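PDB 2OGJ: dihydroorotase from Agrobacterium tumefaciens, which probably acts as a zinc-dependent esterase of the amidohydrolase superfamily, removing the acetyl group from acetyl-(R)-mandelate and, less efficiently, from acetyl glycolate. Local coordinates for residues Ile89-Cys94 with Glu127-Phe132; Glu162-Asn167 with Leu201-Met206; Thr189-Gly194 with Leu220-Pro225; Gly226-His231 with Ala330-Leu335; Leu261-Gly266 with Ser309-Val314. All coordinates share one frame; numbering follows the deposited sequence.

Following the chain from the N terminus, interaction 1 closes a loop that contains strand 100-106 and helix 114-122, bringing residues 89-94 back to strand 128-132. Interactions 2 and 3 cross: helix 189-201 supplies its first turns to interaction 3 and its last residue to interaction 2, so helices 157-165, 189-201 and 216-222 are joined in a row. Interaction 4 closes the longest loop, from strand 228-230 to the end of helix 327-332, and interaction 5 is nested inside it. Strands 228-230 and 260-262 are parallel neighbours, tying interactions 4 and 5 into one sheet. Phe-132 and Arg-128 connect interaction 1 with interaction 4.

Interaction 1. Residues Ile89-Cys94 with Glu127-Phe132; sequences IRPSEC and ERIKAF
Pro-91 meets strand 128-132 with its ring: CB lies 4.1 Å from CD1 of Ile-129, a plain apolar contact. With CG1 anti to the carbonyl carbon (chi1 -63°) and CD1 continuing outward, the isoleucine reaches the proline with its longer branch. Beside it the Glu-127 chain bends at chi2 (91°), and its OE2 comes within 3.8 Å of the Pro-91 carbonyl O. That carboxylate oxygen takes a hydrogen bond from Ala-96 N, farther along the same loop, which ties the acid to it. The loop itself is folded into a turn by Cys-94 N, bonded to Pro-91 O at 3.1 Å; proline suits its start because it restricts phi and presents a compact apolar ring. Farther out, Arg-90 forms a salt bridge with Glu-119 of the second subunit. Pro-91 also rests on Leu-103 of strand 100-106, the parallel neighbour of strand 128-132, while Ile-129 continues into Phe-117 and Ile-122 of helix 114-122.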
# COMPACT_ATOMS: atom_id res chain seq x y z
N ILE A 89 -20.49 -24.38 4.90
CA ILE A 89 -21.25 -25.41 5.61
C ILE A 89 -21.06 -26.68 4.79
O ILE A 89 -20.31 -26.69 3.82
CB ILE A 89 -22.76 -25.07 5.70
CG1 ILE A 89 -23.32 -24.70 4.32
CG2 ILE A 89 -22.98 -23.92 6.66
CD1 ILE A 89 -24.79 -24.33 4.35
N ARG A 90 -21.72 -27.76 5.17
CA ARG A 90 -21.57 -29.02 4.43
C ARG A 90 -22.67 -29.14 3.38
O ARG A 90 -23.72 -28.53 3.52
CB ARG A 90 -21.67 -30.22 5.39
CG ARG A 90 -20.65 -30.21 6.54
CD ARG A 90 -20.96 -31.37 7.48
NE ARG A 90 -20.21 -31.31 8.74
CZ ARG A 90 -19.02 -31.88 8.94
NH1 ARG A 90 -18.41 -32.58 7.97
NH2 ARG A 90 -18.44 -31.76 10.13
N PRO A 91 -22.43 -29.89 2.29
CA PRO A 91 -23.53 -29.98 1.33
C PRO A 91 -24.71 -30.75 1.91
O PRO A 91 -25.86 -30.52 1.53
CB PRO A 91 -22.89 -30.66 0.12
CG PRO A 91 -21.66 -31.29 0.66
CD PRO A 91 -21.17 -30.33 1.67
N SER A 92 -24.45 -31.64 2.86
CA SER A 92 -25.55 -32.38 3.48
C SER A 92 -26.46 -31.44 4.29
O SER A 92 -27.57 -31.80 4.62
CB SER A 92 -25.00 -33.48 4.40
OG SER A 92 -24.74 -32.97 5.70
N GLU A 93 -25.99 -30.21 4.59
CA GLU A 93 -26.75 -29.26 5.39
C GLU A 93 -27.62 -28.36 4.52
O GLU A 93 -28.49 -27.63 5.04
CB GLU A 93 -25.80 -28.41 6.25
CG GLU A 93 -24.96 -29.22 7.22
CD GLU A 93 -24.03 -28.35 8.04
OE1 GLU A 93 -24.05 -27.12 7.86
OE2 GLU A 93 -23.28 -28.91 8.87
N CYS A 94 -27.43 -28.38 3.22
CA CYS A 94 -28.23 -27.53 2.34
C CYS A 94 -28.60 -28.25 1.05
O CYS A 94 -29.09 -27.63 0.11
CB CYS A 94 -27.42 -26.28 1.99
SG CYS A 94 -25.82 -26.72 1.25
N GLU A 127 -25.22 -35.17 -4.42
CA GLU A 127 -25.85 -34.14 -5.23
C GLU A 127 -24.94 -33.70 -6.37
O GLU A 127 -23.77 -34.07 -6.42
CB GLU A 127 -26.19 -32.92 -4.38
CG GLU A 127 -27.02 -33.26 -3.16
CD GLU A 127 -26.18 -33.55 -1.92
OE1 GLU A 127 -25.00 -33.97 -2.07
OE2 GLU A 127 -26.71 -33.39 -0.80
N ARG A 128 -25.49 -32.92 -7.29
CA ARG A 128 -24.69 -32.41 -8.39
C ARG A 128 -24.08 -31.15 -7.82
O ARG A 128 -24.79 -30.27 -7.32
CB ARG A 128 -25.57 -32.05 -9.59
CG ARG A 128 -24.80 -31.55 -10.80
CD ARG A 128 -25.75 -30.97 -11.83
NE ARG A 128 -26.92 -31.83 -11.98
CZ ARG A 128 -26.98 -32.90 -12.76
NH1 ARG A 128 -25.93 -33.24 -13.50
NH2 ARG A 128 -28.09 -33.63 -12.79
N ILE A 129 -22.76 -31.08 -7.85
CA ILE A 129 -22.08 -29.92 -7.32
C ILE A 129 -21.17 -29.25 -8.34
O ILE A 129 -20.20 -29.83 -8.86
CB ILE A 129 -21.35 -30.32 -6.04
CG1 ILE A 129 -22.40 -30.77 -5.01
CG2 ILE A 129 -20.51 -29.17 -5.52
CD1 ILE A 129 -21.83 -31.36 -3.79
N LYS A 130 -21.54 -28.01 -8.65
CA LYS A 130 -20.81 -27.19 -9.60
C LYS A 130 -20.29 -26.02 -8.77
O LYS A 130 -20.70 -25.83 -7.63
CB LYS A 130 -21.75 -26.67 -10.69
CG LYS A 130 -22.82 -27.65 -11.14
CD LYS A 130 -22.46 -28.45 -12.38
CE LYS A 130 -21.41 -29.49 -12.09
NZ LYS A 130 -21.23 -30.43 -13.24
N ALA A 131 -19.41 -25.23 -9.35
CA ALA A 131 -18.85 -24.11 -8.64
C ALA A 131 -18.45 -22.94 -9.52
O ALA A 131 -18.06 -23.10 -10.67
CB ALA A 131 -17.63 -24.57 -7.84
N PHE A 132 -18.58 -21.75 -8.94
CA PHE A 132 -18.15 -20.53 -9.60
C PHE A 132 -16.75 -20.37 -9.02
O PHE A 132 -16.58 -20.44 -7.81
CB PHE A 132 -19.02 -19.34 -9.18
CG PHE A 132 -20.34 -19.24 -9.91
CD1 PHE A 132 -20.42 -18.64 -11.16
CD2 PHE A 132 -21.51 -19.73 -9.32
CE1 PHE A 132 -21.66 -18.52 -11.81
CE2 PHE A 132 -22.76 -19.62 -9.96
CZ PHE A 132 -22.84 -19.02 -11.20

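Interaction 2. Residues Glu162-Asn167 with Leu201-Met206; sequences ECYAEN and LKVPMM
A Schellman motif ends helix 189-201, and the two apolar residues around its turn, Leu-201 and Val-203, receive the ring of Tyr-164 from helix 157-165. The ring leaves its helix with CG anti to the backbone N (chi1 179°), and the tyrosine and Leu-201 run antiparallel alongside one another. One methyl of the leucine does the touching: CD2 is 3.5 Å from Tyr-164 CD2 and 3.7 Å from its CG. Diagonally across the ring, Tyr-164 CE1 approaches Val-203 CG2 at 4.3 Å. Between these partners Lys-202, with positive phi (65°), is the C-prime residue that turns the chain, and its exposed position suits a charged side chain. The long ring of tyrosine can touch two apolar neighbours, and its polar hydroxyl suits a partly exposed place. Leu-201 extends the apolar layer to Ile-160 and Leu-161, and Tyr-164 to Ile-171 of strand 171-173. Such packing of neighbouring outer helices is typical of the TIM barrel.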
# COMPACT_ATOMS: atom_id res chain seq x y z
N GLU A 162 -5.55 -22.25 -16.26
CA GLU A 162 -5.08 -23.62 -16.06
C GLU A 162 -6.13 -24.39 -15.24
O GLU A 162 -6.56 -25.47 -15.64
CB GLU A 162 -3.72 -23.59 -15.35
CG GLU A 162 -3.05 -24.95 -15.24
CD GLU A 162 -1.96 -24.97 -14.17
OE1 GLU A 162 -2.25 -24.56 -13.02
OE2 GLU A 162 -0.83 -25.41 -14.47
N CYS A 163 -6.56 -23.81 -14.12
CA CYS A 163 -7.56 -24.43 -13.25
C CYS A 163 -8.87 -24.79 -13.97
O CYS A 163 -9.42 -25.87 -13.77
CB CYS A 163 -7.89 -23.51 -12.06
SG CYS A 163 -8.97 -24.27 -10.82
N TYR A 164 -9.37 -23.89 -14.80
CA TYR A 164 -10.61 -24.12 -15.53
C TYR A 164 -10.51 -25.24 -16.56
O TYR A 164 -11.46 -26.00 -16.73
CB TYR A 164 -11.05 -22.84 -16.25
CG TYR A 164 -12.32 -23.04 -17.02
CD1 TYR A 164 -13.55 -23.03 -16.39
CD2 TYR A 164 -12.28 -23.32 -18.38
CE1 TYR A 164 -14.72 -23.29 -17.09
CE2 TYR A 164 -13.43 -23.59 -19.09
CZ TYR A 164 -14.65 -23.58 -18.44
OH TYR A 164 -15.80 -23.89 -19.15
N ALA A 165 -9.38 -25.31 -17.26
CA ALA A 165 -9.14 -26.33 -18.29
C ALA A 165 -9.20 -27.73 -17.70
O ALA A 165 -9.73 -28.66 -18.32
CB ALA A 165 -7.79 -26.11 -18.92
N GLU A 166 -8.68 -27.87 -16.48
CA GLU A 166 -8.66 -29.15 -15.78
C GLU A 166 -9.98 -29.40 -15.06
O GLU A 166 -10.16 -30.51 -14.54
CB GLU A 166 -7.50 -29.19 -14.79
CG GLU A 166 -6.13 -29.03 -15.43
CD GLU A 166 -5.00 -29.07 -14.42
OE1 GLU A 166 -5.29 -29.22 -13.21
OE2 GLU A 166 -3.83 -28.94 -14.83
N ASN A 167 -10.88 -28.44 -15.00
CA ASN A 167 -12.14 -28.66 -14.29
C ASN A 167 -13.37 -28.07 -14.95
O ASN A 167 -14.31 -27.65 -14.27
CB ASN A 167 -12.07 -28.12 -12.86
CG ASN A 167 -10.89 -28.66 -12.10
OD1 ASN A 167 -9.83 -28.04 -12.08
ND2 ASN A 167 -11.05 -29.83 -11.49
N LEU A 201 -12.59 -17.42 -21.12
CA LEU A 201 -13.01 -18.78 -20.77
C LEU A 201 -14.31 -19.14 -21.43
O LEU A 201 -14.67 -20.31 -21.53
CB LEU A 201 -13.15 -18.93 -19.25
CG LEU A 201 -11.83 -18.86 -18.46
CD1 LEU A 201 -12.09 -18.83 -16.97
CD2 LEU A 201 -10.96 -20.06 -18.84
N LYS A 202 -15.01 -18.11 -21.91
CA LYS A 202 -16.31 -18.29 -22.55
C LYS A 202 -17.27 -18.84 -21.51
O LYS A 202 -17.99 -19.82 -21.75
CB LYS A 202 -16.19 -19.26 -23.74
CG LYS A 202 -15.26 -18.76 -24.85
CD LYS A 202 -15.28 -19.67 -26.08
CE LYS A 202 -14.87 -21.09 -25.72
NZ LYS A 202 -15.10 -22.01 -26.86
N VAL A 203 -17.30 -18.18 -20.36
CA VAL A 203 -18.13 -18.60 -19.25
C VAL A 203 -18.85 -17.42 -18.58
O VAL A 203 -18.41 -16.27 -18.66
CB VAL A 203 -17.22 -19.37 -18.24
CG1 VAL A 203 -16.55 -18.39 -17.27
CG2 VAL A 203 -17.99 -20.48 -17.55
N PRO A 204 -19.99 -17.68 -17.92
CA PRO A 204 -20.72 -16.58 -17.27
C PRO A 204 -20.05 -16.06 -16.01
O PRO A 204 -19.22 -16.73 -15.42
CB PRO A 204 -22.08 -17.20 -17.00
CG PRO A 204 -21.74 -18.63 -16.75
CD PRO A 204 -20.77 -18.92 -17.85
N MSE A 205 -20.43 -14.86 -15.60
CA MSE A 205 -19.85 -14.23 -14.42
C MSE A 205 -20.92 -13.85 -13.39
O MSE A 205 -21.89 -13.17 -13.72
CB MSE A 205 -19.08 -12.97 -14.85
CG MSE A 205 -18.20 -12.38 -13.76
SE MSE A 205 -17.42 -10.85 -14.28
CE MSE A 205 -16.86 -10.25 -12.75
N MSE A 206 -20.75 -14.31 -12.15
CA MSE A 206 -21.71 -13.98 -11.09
C MSE A 206 -21.09 -12.89 -10.24
O MSE A 206 -20.02 -13.08 -9.66
CB MSE A 206 -22.04 -15.21 -10.22
CG MSE A 206 -22.94 -14.89 -8.99
SE MSE A 206 -23.49 -16.31 -7.99
CE MSE A 206 -22.38 -16.24 -6.77

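Interaction 3. Residues Thr189-Gly194 with Leu220-Pro225; sequences TPVKLG and LEILGP
Ile-222, near the end of helix 216-222, divides its two branches between Val-191 and Lys-192 on the first turns of helix 189-201. The inner half is apolar and close: CG2 of Ile-222 lies 3.9 Å from CG1 of Val-191, and the two branched side chains cross obliquely. Both residues carry their bulk close to the backbone, which suits helices that approach to 6.8 Å between the CA atoms of Lys-192 and Ile-222. Val-191 is buried, and Leu-223, just after the helix, turns inward to pack on Val-229 of strand 228-230.

The outer half lies at the partly exposed rim and is looser. Lys-192 sets out beside the contact and curls back through bends at chi2, chi3 and chi4, so that NZ meets CD1 of Ile-222; the modelled 3.1 Å between these two atoms is short and carries little weight at this resolution. A lysine suits the rim because its flexible chain can bring the amino end over the isoleucine while the residue stays near the surface. Here the surface is partly taken up by the third subunit: Lys-192 packs on Glu-218 of that subunit and Thr-189 on its Pro-213. Pro-190 fits the first turn, where a missing N-H costs the helix nothing. The two helices lead into the parallel neighbours, strands 206-209 and 228-230, and their side-by-side packing is that of consecutive outer helices in a TIM barrel.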
# COMPACT_ATOMS: atom_id res chain seq x y z
N THR A 189 -12.26 -2.05 -11.19
CA THR A 189 -11.17 -2.68 -11.92
C THR A 189 -11.30 -4.21 -11.89
O THR A 189 -11.43 -4.84 -12.95
CB THR A 189 -9.80 -2.26 -11.35
OG1 THR A 189 -9.69 -0.83 -11.36
CG2 THR A 189 -8.67 -2.85 -12.19
N PRO A 190 -11.32 -4.83 -10.70
CA PRO A 190 -11.44 -6.29 -10.65
C PRO A 190 -12.64 -6.86 -11.41
O PRO A 190 -12.55 -7.97 -11.94
CB PRO A 190 -11.48 -6.58 -9.15
CG PRO A 190 -11.95 -5.30 -8.53
CD PRO A 190 -11.27 -4.25 -9.34
N VAL A 191 -13.74 -6.11 -11.47
CA VAL A 191 -14.93 -6.56 -12.19
C VAL A 191 -14.63 -6.55 -13.70
O VAL A 191 -15.03 -7.48 -14.43
CB VAL A 191 -16.16 -5.63 -11.95
CG1 VAL A 191 -17.38 -6.23 -12.60
CG2 VAL A 191 -16.40 -5.44 -10.48
N LYS A 192 -13.94 -5.51 -14.17
CA LYS A 192 -13.62 -5.46 -15.59
C LYS A 192 -12.69 -6.61 -15.90
O LYS A 192 -12.89 -7.35 -16.86
CB LYS A 192 -12.98 -4.12 -15.97
CG LYS A 192 -13.94 -2.92 -15.86
CD LYS A 192 -13.63 -1.81 -16.88
CE LYS A 192 -13.65 -2.35 -18.34
NZ LYS A 192 -14.92 -3.10 -18.76
N LEU A 193 -11.68 -6.79 -15.05
CA LEU A 193 -10.73 -7.89 -15.22
C LEU A 193 -11.48 -9.20 -15.23
O LEU A 193 -11.22 -10.10 -16.05
CB LEU A 193 -9.73 -7.89 -14.06
CG LEU A 193 -8.47 -7.06 -14.25
CD1 LEU A 193 -7.85 -6.73 -12.90
CD2 LEU A 193 -7.50 -7.84 -15.12
N GLY A 194 -12.42 -9.31 -14.29
CA GLY A 194 -13.23 -10.50 -14.20
C GLY A 194 -13.91 -10.77 -15.53
O GLY A 194 -13.84 -11.88 -16.06
N LEU A 220 -23.61 -3.49 -13.41
CA LEU A 220 -24.63 -3.76 -14.43
C LEU A 220 -24.17 -3.27 -15.83
O LEU A 220 -24.52 -3.85 -16.86
CB LEU A 220 -25.93 -3.06 -14.03
CG LEU A 220 -27.02 -3.83 -13.28
CD1 LEU A 220 -26.42 -4.84 -12.31
CD2 LEU A 220 -27.92 -2.83 -12.55
N GLU A 221 -23.39 -2.19 -15.84
CA GLU A 221 -22.87 -1.61 -17.09
C GLU A 221 -21.89 -2.58 -17.77
O GLU A 221 -22.02 -2.86 -18.96
CB GLU A 221 -22.13 -0.29 -16.82
CG GLU A 221 -22.95 0.82 -16.14
CD GLU A 221 -23.91 1.55 -17.08
OE1 GLU A 221 -23.68 1.51 -18.31
OE2 GLU A 221 -24.89 2.16 -16.59
N ILE A 222 -20.92 -3.09 -17.01
CA ILE A 222 -19.93 -4.02 -17.55
C ILE A 222 -20.45 -5.44 -17.84
O ILE A 222 -19.90 -6.14 -18.68
CB ILE A 222 -18.66 -4.06 -16.63
CG1 ILE A 222 -17.88 -5.35 -16.84
CG2 ILE A 222 -19.05 -3.91 -15.20
CD1 ILE A 222 -17.03 -5.31 -18.09
N LEU A 223 -21.51 -5.86 -17.16
CA LEU A 223 -22.06 -7.19 -17.38
C LEU A 223 -22.75 -7.32 -18.74
O LEU A 223 -22.96 -6.34 -19.44
CB LEU A 223 -23.05 -7.54 -16.27
CG LEU A 223 -22.54 -8.32 -15.06
CD1 LEU A 223 -21.26 -7.73 -14.51
CD2 LEU A 223 -23.63 -8.32 -14.02
N GLY A 224 -23.12 -8.55 -19.09
CA GLY A 224 -23.77 -8.82 -20.36
C GLY A 224 -24.61 -10.09 -20.28
O GLY A 224 -24.67 -10.72 -19.23
N PRO A 225 -25.27 -10.48 -21.39
CA PRO A 225 -26.11 -11.67 -21.45
C PRO A 225 -25.54 -12.91 -20.77
O PRO A 225 -24.39 -13.30 -21.03
CB PRO A 225 -26.29 -11.87 -22.95
CG PRO A 225 -26.42 -10.50 -23.43
CD PRO A 225 -25.30 -9.77 -22.68

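Interaction 4. Residues Gly226-His231 with Ala330-Leu335; sequences GDVVTH and ASVIRL. With ZN (zinc ion), chain H.
The apolar contact is one valine against another. CG2 of Val-228 sits 3.7 Å from CG1 of Val-332 and 4.1 Å from its CG2, facing the fork of the second side chain, nearer to CG1. Val-332 holds CG1 anti to its backbone N (chi1 -180°), and that same methyl also meets Phe-132. Small branched side chains suit this buried place, where a strand faces the end of a helix.

Backbone geometry shapes both segments. Gly-226 has a phi of 91°, an angle at which any side chain would collide with the carbonyl oxygen of Pro-225. Helix 327-332 ends in a Schellman motif: Leu-335 N bonds Ala-330 O at 2.8 Å, and Arg-334 N bonds Ser-331 O at 3.1 Å.

Polar bonds brace the edges. Asp-227 forms a salt bridge with Lys-195 and takes the N-H groups of Gly-224 and Met-205; Arg-334 reaches back to Lys-202 O.

Metal coordination lies at the strand's far end, where His-231 NE2 binds zinc at 2.5 Å, joined by His-208 and the carboxylated Lys-175. Thr-230 CG2 lies over one face of the imidazole, 4.0 Å above its plane. Zinc ligands at the C-terminal ends of barrel strands are typical of the amidohydrolase TIM barrel.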
# COMPACT_ATOMS: atom_id res chain seq x y z
N GLY A 226 -26.36 -13.53 -19.91
CA GLY A 226 -25.93 -14.73 -19.20
C GLY A 226 -25.27 -14.47 -17.86
O GLY A 226 -25.29 -15.33 -16.97
N ASP A 227 -24.68 -13.29 -17.71
CA ASP A 227 -24.04 -12.92 -16.46
C ASP A 227 -25.09 -12.87 -15.36
O ASP A 227 -26.29 -12.70 -15.62
CB ASP A 227 -23.34 -11.56 -16.57
CG ASP A 227 -21.97 -11.65 -17.22
OD1 ASP A 227 -21.34 -10.59 -17.36
OD2 ASP A 227 -21.52 -12.76 -17.58
N VAL A 228 -24.63 -12.98 -14.13
CA VAL A 228 -25.54 -12.99 -13.00
C VAL A 228 -25.17 -11.98 -11.93
O VAL A 228 -23.99 -11.81 -11.61
CB VAL A 228 -25.56 -14.43 -12.36
CG1 VAL A 228 -26.57 -14.51 -11.22
CG2 VAL A 228 -25.85 -15.49 -13.44
N VAL A 229 -26.17 -11.29 -11.39
CA VAL A 229 -25.94 -10.33 -10.31
C VAL A 229 -26.64 -10.95 -9.11
O VAL A 229 -27.87 -11.08 -9.09
CB VAL A 229 -26.57 -8.95 -10.59
CG1 VAL A 229 -26.58 -8.12 -9.32
CG2 VAL A 229 -25.84 -8.25 -11.73
N THR A 230 -25.87 -11.35 -8.11
CA THR A 230 -26.45 -11.94 -6.92
C THR A 230 -26.61 -10.80 -5.90
O THR A 230 -25.83 -9.85 -5.91
CB THR A 230 -25.57 -13.09 -6.37
OG1 THR A 230 -26.28 -13.76 -5.31
CG2 THR A 230 -24.23 -12.57 -5.86
N HIS A 231 -27.63 -10.93 -5.05
CA HIS A 231 -27.99 -9.93 -4.04
C HIS A 231 -28.83 -8.86 -4.73
O HIS A 231 -28.95 -7.74 -4.25
CB HIS A 231 -26.75 -9.30 -3.41
CG HIS A 231 -25.82 -10.29 -2.78
ND1 HIS A 231 -26.25 -11.49 -2.24
CD2 HIS A 231 -24.49 -10.23 -2.54
CE1 HIS A 231 -25.22 -12.12 -1.70
NE2 HIS A 231 -24.14 -11.38 -1.87
N ALA A 330 -30.58 -23.44 -13.76
CA ALA A 330 -29.97 -24.52 -14.51
C ALA A 330 -29.42 -24.01 -15.83
O ALA A 330 -28.38 -24.48 -16.31
CB ALA A 330 -30.98 -25.62 -14.75
N SER A 331 -30.12 -23.06 -16.44
CA SER A 331 -29.65 -22.51 -17.70
C SER A 331 -28.30 -21.83 -17.51
O SER A 331 -27.43 -21.92 -18.37
CB SER A 331 -30.67 -21.51 -18.25
OG SER A 331 -31.11 -20.63 -17.23
N VAL A 332 -28.13 -21.16 -16.37
CA VAL A 332 -26.88 -20.48 -16.09
C VAL A 332 -25.72 -21.47 -16.03
O VAL A 332 -24.63 -21.19 -16.53
CB VAL A 332 -26.91 -19.73 -14.74
CG1 VAL A 332 -25.56 -19.02 -14.50
CG2 VAL A 332 -28.05 -18.75 -14.71
N ILE A 333 -25.96 -22.62 -15.43
CA ILE A 333 -24.88 -23.60 -15.31
C ILE A 333 -24.86 -24.61 -16.44
O ILE A 333 -24.09 -25.56 -16.43
CB ILE A 333 -24.91 -24.31 -13.93
CG1 ILE A 333 -26.30 -24.86 -13.64
CG2 ILE A 333 -24.50 -23.34 -12.84
CD1 ILE A 333 -26.37 -25.65 -12.37
N ARG A 334 -25.70 -24.37 -17.44
CA ARG A 334 -25.78 -25.24 -18.59
C ARG A 334 -26.19 -26.65 -18.20
O ARG A 334 -25.65 -27.63 -18.71
CB ARG A 334 -24.44 -25.25 -19.34
CG ARG A 334 -24.12 -23.91 -20.04
CD ARG A 334 -22.65 -23.78 -20.43
NE ARG A 334 -22.30 -22.39 -20.76
CZ ARG A 334 -21.05 -21.93 -20.84
NH1 ARG A 334 -20.00 -22.73 -20.62
NH2 ARG A 334 -20.84 -20.64 -21.13
N LEU A 335 -27.14 -26.74 -17.29
CA LEU A 335 -27.67 -28.03 -16.85
C LEU A 335 -28.90 -28.31 -17.69
O LEU A 335 -29.86 -27.53 -17.65
CB LEU A 335 -28.06 -27.99 -15.37
CG LEU A 335 -28.71 -29.26 -14.83
CD1 LEU A 335 -27.80 -30.46 -15.12
CD2 LEU A 335 -28.98 -29.11 -13.32
ZN ZN H . -21.93 -12.37 -1.41

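Interaction 5. Residues Leu261-Gly266 with Ser309-Val314; sequences LDIGHG and SKLLSV
Beyond strand 260-262 the chain turns through Ile-263 and Gly-264, bringing Ile-263 and His-265 to face helix 304-313, with the CA atoms of Ile-263 and Leu-311 9.4 Å apart. Gly-264 has positive phi (47°), an angle that glycine adopts easily and that lets the chain kink as it leaves the strand. Across the gap CG1 of Ile-263 meets CD2 of Leu-311 at 4.0 Å, the two aliphatic chains overlapping side by side and pointing opposite ways. Long aliphatic side chains suit the place, because the backbones are well separated.

This is the C-terminal end of a barrel strand, where a TIM barrel keeps its active-site loops, and Asp-291, a zinc ligand, lies about 6 Å from His-265, side chain to side chain. Next to the aliphatic pair, Lys-310 runs extended beyond CG and crosses the His-265 side chain at about a right angle, though the modelled approach of these two side chains is doubtful in detail. The lysine is buried, and NZ gains a hydrogen bond to Thr-362 O. With CG anti to the backbone N (chi1 -173°), the His-265 ring is directed toward the helix; it also meets the ring of Phe-270. One turn onward in the helix, Ser-313 OG donates to Lys-310 O, at a modelled distance that is short, the hydroxyl folding back on a carbonyl of its own last turn.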
# COMPACT_ATOMS: atom_id res chain seq x y z
N LEU A 261 -30.79 -11.82 -12.75
CA LEU A 261 -30.86 -11.29 -11.39
C LEU A 261 -31.08 -12.47 -10.43
O LEU A 261 -32.00 -13.28 -10.62
CB LEU A 261 -31.98 -10.25 -11.24
CG LEU A 261 -31.92 -9.00 -12.13
CD1 LEU A 261 -33.00 -8.05 -11.72
CD2 LEU A 261 -30.63 -8.25 -11.98
N ASP A 262 -30.22 -12.59 -9.42
CA ASP A 262 -30.27 -13.67 -8.43
C ASP A 262 -30.47 -13.12 -7.02
O ASP A 262 -29.79 -12.19 -6.61
CB ASP A 262 -28.98 -14.48 -8.51
CG ASP A 262 -28.94 -15.65 -7.53
OD1 ASP A 262 -29.77 -16.58 -7.67
OD2 ASP A 262 -28.06 -15.64 -6.62
N ILE A 263 -31.40 -13.71 -6.26
CA ILE A 263 -31.66 -13.23 -4.90
C ILE A 263 -30.44 -13.38 -4.01
O ILE A 263 -30.03 -12.41 -3.37
CB ILE A 263 -32.88 -13.96 -4.23
CG1 ILE A 263 -34.03 -12.97 -4.02
CG2 ILE A 263 -32.53 -14.43 -2.83
CD1 ILE A 263 -34.50 -12.25 -5.25
N GLY A 264 -29.86 -14.57 -3.98
CA GLY A 264 -28.70 -14.81 -3.14
C GLY A 264 -28.90 -14.26 -1.74
O GLY A 264 -28.06 -13.52 -1.22
N HIS A 265 -30.04 -14.61 -1.14
CA HIS A 265 -30.37 -14.17 0.22
C HIS A 265 -29.30 -14.67 1.21
O HIS A 265 -29.00 -15.89 1.27
CB HIS A 265 -31.75 -14.75 0.60
CG HIS A 265 -32.31 -14.24 1.90
ND1 HIS A 265 -33.66 -14.09 2.12
CD2 HIS A 265 -31.70 -13.85 3.05
CE1 HIS A 265 -33.87 -13.63 3.33
NE2 HIS A 265 -32.70 -13.48 3.92
N GLY A 266 -28.71 -13.77 1.99
CA GLY A 266 -27.70 -14.28 2.90
C GLY A 266 -27.28 -13.51 4.14
O GLY A 266 -26.09 -13.39 4.41
N SER A 309 -40.49 -19.31 -0.13
CA SER A 309 -41.70 -18.85 0.55
C SER A 309 -41.77 -17.34 0.74
O SER A 309 -42.87 -16.78 0.75
CB SER A 309 -41.82 -19.53 1.93
OG SER A 309 -41.88 -20.94 1.80
N LYS A 310 -40.62 -16.68 0.89
CA LYS A 310 -40.57 -15.22 1.05
C LYS A 310 -40.91 -14.52 -0.27
O LYS A 310 -41.60 -13.50 -0.29
CB LYS A 310 -39.19 -14.77 1.55
CG LYS A 310 -38.82 -15.28 2.94
CD LYS A 310 -37.46 -14.77 3.37
CE LYS A 310 -37.10 -15.26 4.75
NZ LYS A 310 -35.66 -15.02 5.05
N LEU A 311 -40.42 -15.09 -1.37
CA LEU A 311 -40.68 -14.52 -2.68
C LEU A 311 -42.15 -14.71 -3.02
O LEU A 311 -42.79 -13.83 -3.57
CB LEU A 311 -39.80 -15.17 -3.75
CG LEU A 311 -38.45 -14.52 -4.05
CD1 LEU A 311 -38.67 -13.04 -4.37
CD2 LEU A 311 -37.50 -14.69 -2.86
N LEU A 312 -42.67 -15.88 -2.69
CA LEU A 312 -44.08 -16.18 -2.94
C LEU A 312 -44.96 -15.24 -2.13
O LEU A 312 -46.06 -14.91 -2.54
CB LEU A 312 -44.42 -17.62 -2.53
CG LEU A 312 -45.81 -18.10 -2.93
CD1 LEU A 312 -45.80 -18.39 -4.42
CD2 LEU A 312 -46.18 -19.35 -2.17
N SER A 313 -44.46 -14.82 -0.96
CA SER A 313 -45.20 -13.94 -0.08
C SER A 313 -45.23 -12.50 -0.57
O SER A 313 -46.11 -11.74 -0.18
CB SER A 313 -44.60 -13.97 1.33
OG SER A 313 -43.45 -13.15 1.42
N VAL A 314 -44.27 -12.10 -1.39
CA VAL A 314 -44.28 -10.74 -1.91
C VAL A 314 -44.76 -10.73 -3.35
O VAL A 314 -44.30 -9.95 -4.18
CB VAL A 314 -42.92 -10.03 -1.78
CG1 VAL A 314 -42.66 -9.66 -0.32
CG2 VAL A 314 -41.82 -10.92 -2.32